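Local coordinates for protein copper-transporting ATPase (Sulfolobus solfataricus, PDB 2YJ3) that probably couples ATP hydrolysis to the movement of copper or related heavy-metal ions across the membrane, and is represented here by its soluble catalytic domain, at residues Lys35-Tyr41 with Asp135-Pro139; Lys187-Glu192 with Ala212-Ala217. The protein carries 1 engineered substitution. Residues are numbered along the deposited sequence.

Contact 1: Lys35-Tyr41 with Asp135-Pro139; sequences KTGTLTY and DVPRP
Arg-138 lays its CG over one face of the Tyr-41 ring, 4.2 Å from the centroid and 6° off the normal, a CH-pi contact where the two linkers joining the P- and N-domains of a P-type ATPase run side by side. Lys-35 to Tyr-41 carries the KTGTLT part of the phosphorylation motif: a weakly bonded turn at 35-39, then extended chain. Gly-37, at phi 100°, would jam a CB against the preceding carbonyl. One antiparallel bridge pairs Thr-40 with Pro-137, a non-hydrogen-bonded pair (CA-CA 4.0 Å), flanked by Arg-138 N to Leu-39 O and Tyr-41 N to Val-136 O, each 2.8 Å. Arg-138 (m, t, t) reaches to the turn, its guanidinium edge meeting two carbonyls: NH2 donates to Gly-37 O (2.9 Å) and, weakly, NE to Thr-38 O (3.0 Å). Asp-135 OD2 accepts Thr-36 OG1 (2.9 Å) and salt-bridges Lys-35 NZ (2.7 Å), which also reaches Asp-161 of the ATP site. Water 1 accepts from Val-136 N (2.6 Å) and lies 2.8 Å from Tyr-41 O.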
ATOM      1  N   LYS A  35       1.432  -3.309  -5.222  1.00 48.33           N
ATOM      2  CA  LYS A  35       0.962  -4.309  -4.282  1.00 47.82           C
ATOM      3  C   LYS A  35       0.203  -3.625  -3.151  1.00 45.87           C
ATOM      4  O   LYS A  35      -0.963  -3.916  -2.912  1.00 54.53           O
ATOM      5  CB  LYS A  35       2.122  -5.145  -3.732  1.00 49.34           C
ATOM      6  CG  LYS A  35       1.750  -5.995  -2.521  1.00 51.19           C
ATOM      7  CD  LYS A  35       2.900  -6.877  -2.067  1.00 51.63           C
ATOM      8  CE  LYS A  35       3.564  -6.324  -0.821  1.00 54.44           C
ATOM      9  NZ  LYS A  35       2.793  -6.583   0.430  1.00 55.08           N
ATOM     10  N   THR A  36       0.858  -2.688  -2.482  1.00 39.39           N
ATOM     11  CA  THR A  36       0.336  -2.156  -1.236  1.00 41.55           C
ATOM     12  C   THR A  36      -0.721  -1.089  -1.463  1.00 44.81           C
ATOM     13  O   THR A  36      -0.444  -0.055  -2.071  1.00 43.96           O
ATOM     14  CB  THR A  36       1.458  -1.545  -0.389  1.00 44.13           C
ATOM     15  OG1 THR A  36       2.439  -2.550  -0.119  1.00 50.23           O
ATOM     16  CG2 THR A  36       0.889  -0.986   0.922  1.00 37.39           C
ATOM     17  N   GLY A  37      -1.929  -1.340  -0.963  1.00 44.81           N
ATOM     18  CA  GLY A  37      -2.984  -0.352  -1.013  1.00 36.86           C
ATOM     19  C   GLY A  37      -3.974  -0.584  -2.133  1.00 40.52           C
ATOM     20  O   GLY A  37      -5.144  -0.188  -2.026  1.00 43.04           O
ATOM     21  N   THR A  38      -3.523  -1.212  -3.216  1.00 32.81           N
ATOM     22  CA  THR A  38      -4.421  -1.468  -4.336  1.00 39.65           C
ATOM     23  C   THR A  38      -4.938  -2.899  -4.345  1.00 44.50           C
ATOM     24  O   THR A  38      -6.144  -3.123  -4.291  1.00 47.51           O
ATOM     25  CB  THR A  38      -3.785  -1.115  -5.691  1.00 34.95           C
ATOM     26  OG1 THR A  38      -2.848  -2.126  -6.062  1.00 40.33           O
ATOM     27  CG2 THR A  38      -3.096   0.237  -5.604  1.00 29.66           C
ATOM     28  N   LEU A  39      -4.023  -3.862  -4.398  1.00 47.12           N
ATOM     29  CA  LEU A  39      -4.387  -5.274  -4.365  1.00 45.04           C
ATOM     30  C   LEU A  39      -4.605  -5.723  -2.931  1.00 46.42           C
ATOM     31  O   LEU A  39      -5.141  -6.797  -2.673  1.00 51.63           O
ATOM     32  CB  LEU A  39      -3.291  -6.124  -5.009  1.00 47.24           C
ATOM     33  CG  LEU A  39      -3.151  -5.986  -6.522  1.00 47.07           C
ATOM     34  CD1 LEU A  39      -2.000  -6.836  -7.046  1.00 48.86           C
ATOM     35  CD2 LEU A  39      -4.463  -6.367  -7.200  1.00 40.98           C
ATOM     36  N   THR A  40      -4.180  -4.890  -1.993  1.00 38.58           N
ATOM     37  CA  THR A  40      -4.343  -5.195  -0.589  1.00 38.94           C
ATOM     38  C   THR A  40      -4.935  -3.974   0.066  1.00 38.81           C
ATOM     39  O   THR A  40      -4.912  -2.888  -0.502  1.00 39.55           O
ATOM     40  CB  THR A  40      -2.984  -5.465   0.079  1.00 40.51           C
ATOM     41  OG1 THR A  40      -2.196  -4.275   0.034  1.00 39.46           O
ATOM     42  CG2 THR A  40      -2.243  -6.584  -0.630  1.00 39.49           C
ATOM     43  N   TYR A  41      -5.460  -4.143   1.269  1.00 37.87           N
ATOM     44  CA  TYR A  41      -5.999  -3.011   1.996  1.00 38.39           C
ATOM     45  C   TYR A  41      -4.873  -2.046   2.341  1.00 45.84           C
ATOM     46  O   TYR A  41      -3.696  -2.420   2.335  1.00 43.22           O
ATOM     47  CB  TYR A  41      -6.735  -3.492   3.241  1.00 45.88           C
ATOM     48  CG  TYR A  41      -8.006  -4.245   2.897  1.00 51.00           C
ATOM     49  CD1 TYR A  41      -9.192  -3.564   2.669  1.00 56.73           C
ATOM     50  CD2 TYR A  41      -8.011  -5.630   2.773  1.00 52.60           C
ATOM     51  CE1 TYR A  41     -10.359  -4.240   2.342  1.00 58.68           C
ATOM     52  CE2 TYR A  41      -9.169  -6.318   2.449  1.00 60.29           C
ATOM     53  CZ  TYR A  41     -10.343  -5.612   2.235  1.00 63.63           C
ATOM     54  OH  TYR A  41     -11.504  -6.274   1.911  1.00 65.02           O
ATOM     55  N   ASP A 135       0.471  -7.306   4.564  1.00 46.99           N
ATOM     56  CA  ASP A 135      -0.671  -6.734   3.866  1.00 41.74           C
ATOM     57  C   ASP A 135      -1.782  -7.775   3.785  1.00 46.66           C
ATOM     58  O   ASP A 135      -1.519  -8.979   3.766  1.00 46.70           O
ATOM     59  CB  ASP A 135      -0.266  -6.264   2.461  1.00 43.56           C
ATOM     60  CG  ASP A 135       0.503  -4.925   2.480  1.00 52.91           C
ATOM     61  OD1 ASP A 135       0.276  -4.113   3.405  1.00 55.66           O
ATOM     62  OD2 ASP A 135       1.330  -4.683   1.567  1.00 51.76           O
ATOM     63  N   VAL A 136      -3.022  -7.303   3.758  1.00 47.07           N
ATOM     64  CA  VAL A 136      -4.186  -8.170   3.617  1.00 46.67           C
ATOM     65  C   VAL A 136      -4.758  -8.005   2.211  1.00 43.82           C
ATOM     66  O   VAL A 136      -5.119  -6.906   1.809  1.00 45.41           O
ATOM     67  CB  VAL A 136      -5.277  -7.809   4.644  1.00 51.65           C
ATOM     68  CG1 VAL A 136      -6.564  -8.592   4.368  1.00 48.27           C
ATOM     69  CG2 VAL A 136      -4.775  -8.063   6.055  1.00 54.96           C
ATOM     70  N   PRO A 137      -4.825  -9.102   1.449  1.00 45.15           N
ATOM     71  CA  PRO A 137      -5.351  -8.997   0.082  1.00 44.57           C
ATOM     72  C   PRO A 137      -6.820  -8.567   0.039  1.00 41.13           C
ATOM     73  O   PRO A 137      -7.586  -8.879   0.952  1.00 39.68           O
ATOM     74  CB  PRO A 137      -5.184 -10.417  -0.479  1.00 50.51           C
ATOM     75  CG  PRO A 137      -4.952 -11.300   0.721  1.00 54.79           C
ATOM     76  CD  PRO A 137      -4.311 -10.446   1.767  1.00 47.70           C
ATOM     77  N   ARG A 138      -7.194  -7.832  -1.002  1.00 41.60           N
ATOM     78  CA  ARG A 138      -8.598  -7.524  -1.253  1.00 46.89           C
ATOM     79  C   ARG A 138      -9.261  -8.700  -1.964  1.00 47.81           C
ATOM     80  O   ARG A 138      -8.711  -9.252  -2.918  1.00 46.22           O
ATOM     81  CB  ARG A 138      -8.745  -6.278  -2.123  1.00 43.69           C
ATOM     82  CG  ARG A 138      -8.275  -4.999  -1.489  1.00 43.96           C
ATOM     83  CD  ARG A 138      -8.601  -3.817  -2.390  1.00 40.58           C
ATOM     84  NE  ARG A 138      -7.916  -2.608  -1.944  1.00 39.25           N
ATOM     85  CZ  ARG A 138      -8.393  -1.775  -1.033  1.00 43.01           C
ATOM     86  NH1 ARG A 138      -9.577  -2.017  -0.473  1.00 46.00           N
ATOM     87  NH2 ARG A 138      -7.690  -0.701  -0.686  1.00 39.60           N
ATOM     88  N   PRO A 139     -10.458  -9.079  -1.510  1.00 54.86           N
ATOM     89  CA  PRO A 139     -11.219 -10.132  -2.194  1.00 57.95           C
ATOM     90  C   PRO A 139     -11.700  -9.672  -3.573  1.00 55.64           C
ATOM     91  O   PRO A 139     -11.730  -8.467  -3.837  1.00 53.67           O
ATOM     92  CB  PRO A 139     -12.408 -10.363  -1.263  1.00 53.01           C
ATOM     93  CG  PRO A 139     -12.582  -9.057  -0.542  1.00 54.91           C
ATOM     94  CD  PRO A 139     -11.187  -8.510  -0.363  1.00 57.51           C
TER
HETATM   95  O   HOH W   1      -3.407  -4.744   3.880  1.00 40.46           O

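Contact 2: Lys187-Glu192 with Ala212-Ala217; sequences KVRIIE and AALALA. With SO4 (sulfate ion), chain C.
Two helices come so close here that CA of Val-188 and CA of Ala-213 stand 4.3 Å apart, an approach consistent with the small methyl of Ala-213. Segments 187-192 and 212-216 are helical and run nearly parallel, at 14° with axes 8.4 Å apart; at Ala-217 the second turns extended. They are neighbouring helices of the HAD-type, Rossmann-like P-domain, joined through strand 201-205, whose Met-203 packs on Ile-191 and Ala-213. Ile-191 (m, m) points across, CG1 4.0 Å from CB of Ala-213 and CG2 3.7 Å from CB of Leu-216. Val-188 (p) sets CG2 3.5 Å from CD1 of Leu-216 and 4.0 Å from CB of Ala-212. Lys-187 contributes its CB, 4.1 Å from CB of Ala-213, then runs away fully extended, NZ donating to sulfate O1 at 2.6 Å and salt-bridging Glu-34. With no hydrogen bond across it, the interface holds by apolar contact, and Lys-187, a residue seen to bind ATP, spends its charge in the nucleotide site instead.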
ATOM      1  N   LYS A 187      10.496   2.291  -9.790  1.00 40.31           N
ATOM      2  CA  LYS A 187       9.184   2.193 -10.434  1.00 47.30           C
ATOM      3  C   LYS A 187       9.094   3.183 -11.593  1.00 49.75           C
ATOM      4  O   LYS A 187       8.667   2.827 -12.693  1.00 46.39           O
ATOM      5  CB  LYS A 187       8.047   2.424  -9.430  1.00 39.95           C
ATOM      6  CG  LYS A 187       8.055   1.444  -8.271  1.00 40.76           C
ATOM      7  CD  LYS A 187       6.991   1.774  -7.229  1.00 40.20           C
ATOM      8  CE  LYS A 187       7.197   0.917  -5.983  1.00 43.48           C
ATOM      9  NZ  LYS A 187       6.308   1.320  -4.857  1.00 42.11           N
ATOM     10  N   VAL A 188       9.529   4.420 -11.351  1.00 48.37           N
ATOM     11  CA  VAL A 188       9.466   5.450 -12.384  1.00 49.58           C
ATOM     12  C   VAL A 188      10.228   5.016 -13.644  1.00 49.06           C
ATOM     13  O   VAL A 188       9.722   5.151 -14.763  1.00 45.11           O
ATOM     14  CB  VAL A 188       9.961   6.830 -11.866  1.00 54.43           C
ATOM     15  CG1 VAL A 188      11.464   6.984 -12.058  1.00 58.14           C
ATOM     16  CG2 VAL A 188       9.234   7.954 -12.571  1.00 55.61           C
ATOM     17  N   ARG A 189      11.433   4.476 -13.459  1.00 49.11           N
ATOM     18  CA  ARG A 189      12.235   3.982 -14.584  1.00 52.53           C
ATOM     19  C   ARG A 189      11.541   2.824 -15.319  1.00 50.42           C
ATOM     20  O   ARG A 189      11.665   2.682 -16.531  1.00 49.15           O
ATOM     21  CB  ARG A 189      13.632   3.570 -14.109  1.00 59.94           C
ATOM     22  CG  ARG A 189      14.582   4.750 -13.859  1.00 66.61           C
ATOM     23  CD  ARG A 189      15.873   4.317 -13.169  1.00 71.99           C
ATOM     24  NE  ARG A 189      16.923   5.325 -13.321  1.00 80.69           N
ATOM     25  CZ  ARG A 189      17.899   5.537 -12.445  1.00 81.33           C
ATOM     26  NH1 ARG A 189      17.964   4.810 -11.335  1.00 82.33           N
ATOM     27  NH2 ARG A 189      18.808   6.479 -12.675  1.00 80.65           N
ATOM     28  N   ILE A 190      10.790   2.012 -14.588  1.00 52.56           N
ATOM     29  CA  ILE A 190      10.028   0.925 -15.198  1.00 53.97           C
ATOM     30  C   ILE A 190       8.914   1.439 -16.107  1.00 54.10           C
ATOM     31  O   ILE A 190       8.724   0.954 -17.224  1.00 53.95           O
ATOM     32  CB  ILE A 190       9.443  -0.009 -14.130  1.00 50.69           C
ATOM     33  CG1 ILE A 190      10.567  -0.863 -13.532  1.00 54.09           C
ATOM     34  CG2 ILE A 190       8.356  -0.886 -14.727  1.00 46.51           C
ATOM     35  CD1 ILE A 190      10.078  -2.087 -12.808  1.00 58.98           C
ATOM     36  N   ILE A 191       8.176   2.426 -15.622  1.00 54.69           N
ATOM     37  CA  ILE A 191       7.147   3.053 -16.426  1.00 56.19           C
ATOM     38  C   ILE A 191       7.764   3.623 -17.696  1.00 55.86           C
ATOM     39  O   ILE A 191       7.304   3.330 -18.797  1.00 56.47           O
ATOM     40  CB  ILE A 191       6.433   4.185 -15.657  1.00 57.35           C
ATOM     41  CG1 ILE A 191       5.825   3.652 -14.354  1.00 56.45           C
ATOM     42  CG2 ILE A 191       5.377   4.845 -16.542  1.00 58.24           C
ATOM     43  CD1 ILE A 191       4.770   2.592 -14.554  1.00 52.62           C
ATOM     44  N   GLU A 192       8.808   4.435 -17.555  1.00 55.75           N
ATOM     45  CA  GLU A 192       9.401   5.055 -18.736  1.00 56.43           C
ATOM     46  C   GLU A 192       9.831   4.021 -19.765  1.00 57.43           C
ATOM     47  O   GLU A 192       9.625   4.217 -20.964  1.00 56.14           O
ATOM     48  CB  GLU A 192      10.580   5.960 -18.391  1.00 57.33           C
ATOM     49  CG  GLU A 192      11.245   6.509 -19.645  1.00 64.93           C
ATOM     50  CD  GLU A 192      12.143   7.700 -19.381  1.00 73.84           C
ATOM     51  OE1 GLU A 192      13.306   7.489 -18.947  1.00 69.66           O
ATOM     52  OE2 GLU A 192      11.686   8.842 -19.626  1.00 74.99           O
ATOM     53  N   ALA A 212       5.424   9.720  -8.651  1.00 41.97           N
ATOM     54  CA  ALA A 212       6.186   9.999  -9.863  1.00 37.88           C
ATOM     55  C   ALA A 212       5.869   8.961 -10.931  1.00 34.77           C
ATOM     56  O   ALA A 212       5.668   9.301 -12.090  1.00 41.28           O
ATOM     57  CB  ALA A 212       7.674  10.034  -9.565  1.00 36.45           C
ATOM     58  N   ALA A 213       5.811   7.694 -10.531  1.00 40.28           N
ATOM     59  CA  ALA A 213       5.449   6.608 -11.448  1.00 43.23           C
ATOM     60  C   ALA A 213       4.077   6.841 -12.086  1.00 38.35           C
ATOM     61  O   ALA A 213       3.901   6.644 -13.289  1.00 41.02           O
ATOM     62  CB  ALA A 213       5.472   5.270 -10.727  1.00 42.95           C
ATOM     63  N   LEU A 214       3.120   7.263 -11.266  1.00 35.27           N
ATOM     64  CA  LEU A 214       1.771   7.590 -11.734  1.00 39.07           C
ATOM     65  C   LEU A 214       1.812   8.755 -12.701  1.00 47.82           C
ATOM     66  O   LEU A 214       1.172   8.727 -13.760  1.00 48.53           O
ATOM     67  CB  LEU A 214       0.870   7.959 -10.551  1.00 37.22           C
ATOM     68  CG  LEU A 214       0.616   6.843  -9.531  1.00 42.34           C
ATOM     69  CD1 LEU A 214      -0.021   7.385  -8.254  1.00 43.57           C
ATOM     70  CD2 LEU A 214      -0.236   5.737 -10.145  1.00 42.23           C
ATOM     71  N   ALA A 215       2.563   9.787 -12.325  1.00 44.76           N
ATOM     72  CA  ALA A 215       2.659  10.984 -13.144  1.00 47.93           C
ATOM     73  C   ALA A 215       3.083  10.628 -14.566  1.00 51.67           C
ATOM     74  O   ALA A 215       2.715  11.314 -15.514  1.00 61.29           O
ATOM     75  CB  ALA A 215       3.625  11.987 -12.523  1.00 46.60           C
ATOM     76  N   LEU A 216       3.836   9.541 -14.719  1.00 45.53           N
ATOM     77  CA  LEU A 216       4.274   9.107 -16.043  1.00 44.15           C
ATOM     78  C   LEU A 216       3.348   8.087 -16.700  1.00 46.06           C
ATOM     79  O   LEU A 216       3.493   7.789 -17.884  1.00 48.00           O
ATOM     80  CB  LEU A 216       5.686   8.515 -15.981  1.00 55.03           C
ATOM     81  CG  LEU A 216       6.849   9.466 -15.697  1.00 58.95           C
ATOM     82  CD1 LEU A 216       8.164   8.719 -15.808  1.00 63.63           C
ATOM     83  CD2 LEU A 216       6.824  10.641 -16.661  1.00 58.05           C
ATOM     84  N   ALA A 217       2.414   7.523 -15.942  1.00 45.83           N
ATOM     85  CA  ALA A 217       1.548   6.502 -16.512  1.00 45.25           C
ATOM     86  C   ALA A 217       0.749   7.114 -17.654  1.00 49.04           C
ATOM     87  O   ALA A 217       0.390   8.292 -17.605  1.00 57.38           O
ATOM     88  CB  ALA A 217       0.616   5.931 -15.449  1.00 45.36           C
TER
HETATM   89  S   SO4 C1635       5.652   0.070  -1.517  1.00 88.41           S
HETATM   90  O1  SO4 C1635       6.652   0.805  -2.285  1.00 84.78           O
HETATM   91  O2  SO4 C1635       4.632  -0.470  -2.421  1.00 91.53           O
HETATM   92  O3  SO4 C1635       6.276  -1.040  -0.787  1.00 86.55           O
HETATM   93  O4  SO4 C1635       5.038   0.988  -0.564  1.00 87.93           O

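Along the chain both segments of contact 1 precede those of contact 2; the two centres lie 20 Å apart and the nearest atoms about 7 Å. The inserted N-domain, with its antiparallel sheet, leaves and returns through contact 1, while contact 2 belongs to the P-domain, beside its mixed sheet, where strands 30-34 and 201-205 are neighbours. Glu-34 ends strand 30-34 just before contact 1, at the position of the phosphorylated aspartate in this family, and is probably the engineered residue; its carboxylate pairs with Lys-187 of contact 2. The sulfate bonded to Lys-187, probably from the crystallisation liquor, sits about 4 Å from the Thr-36 side chain, and both contacts border the pocket where ATP has been seen to bind.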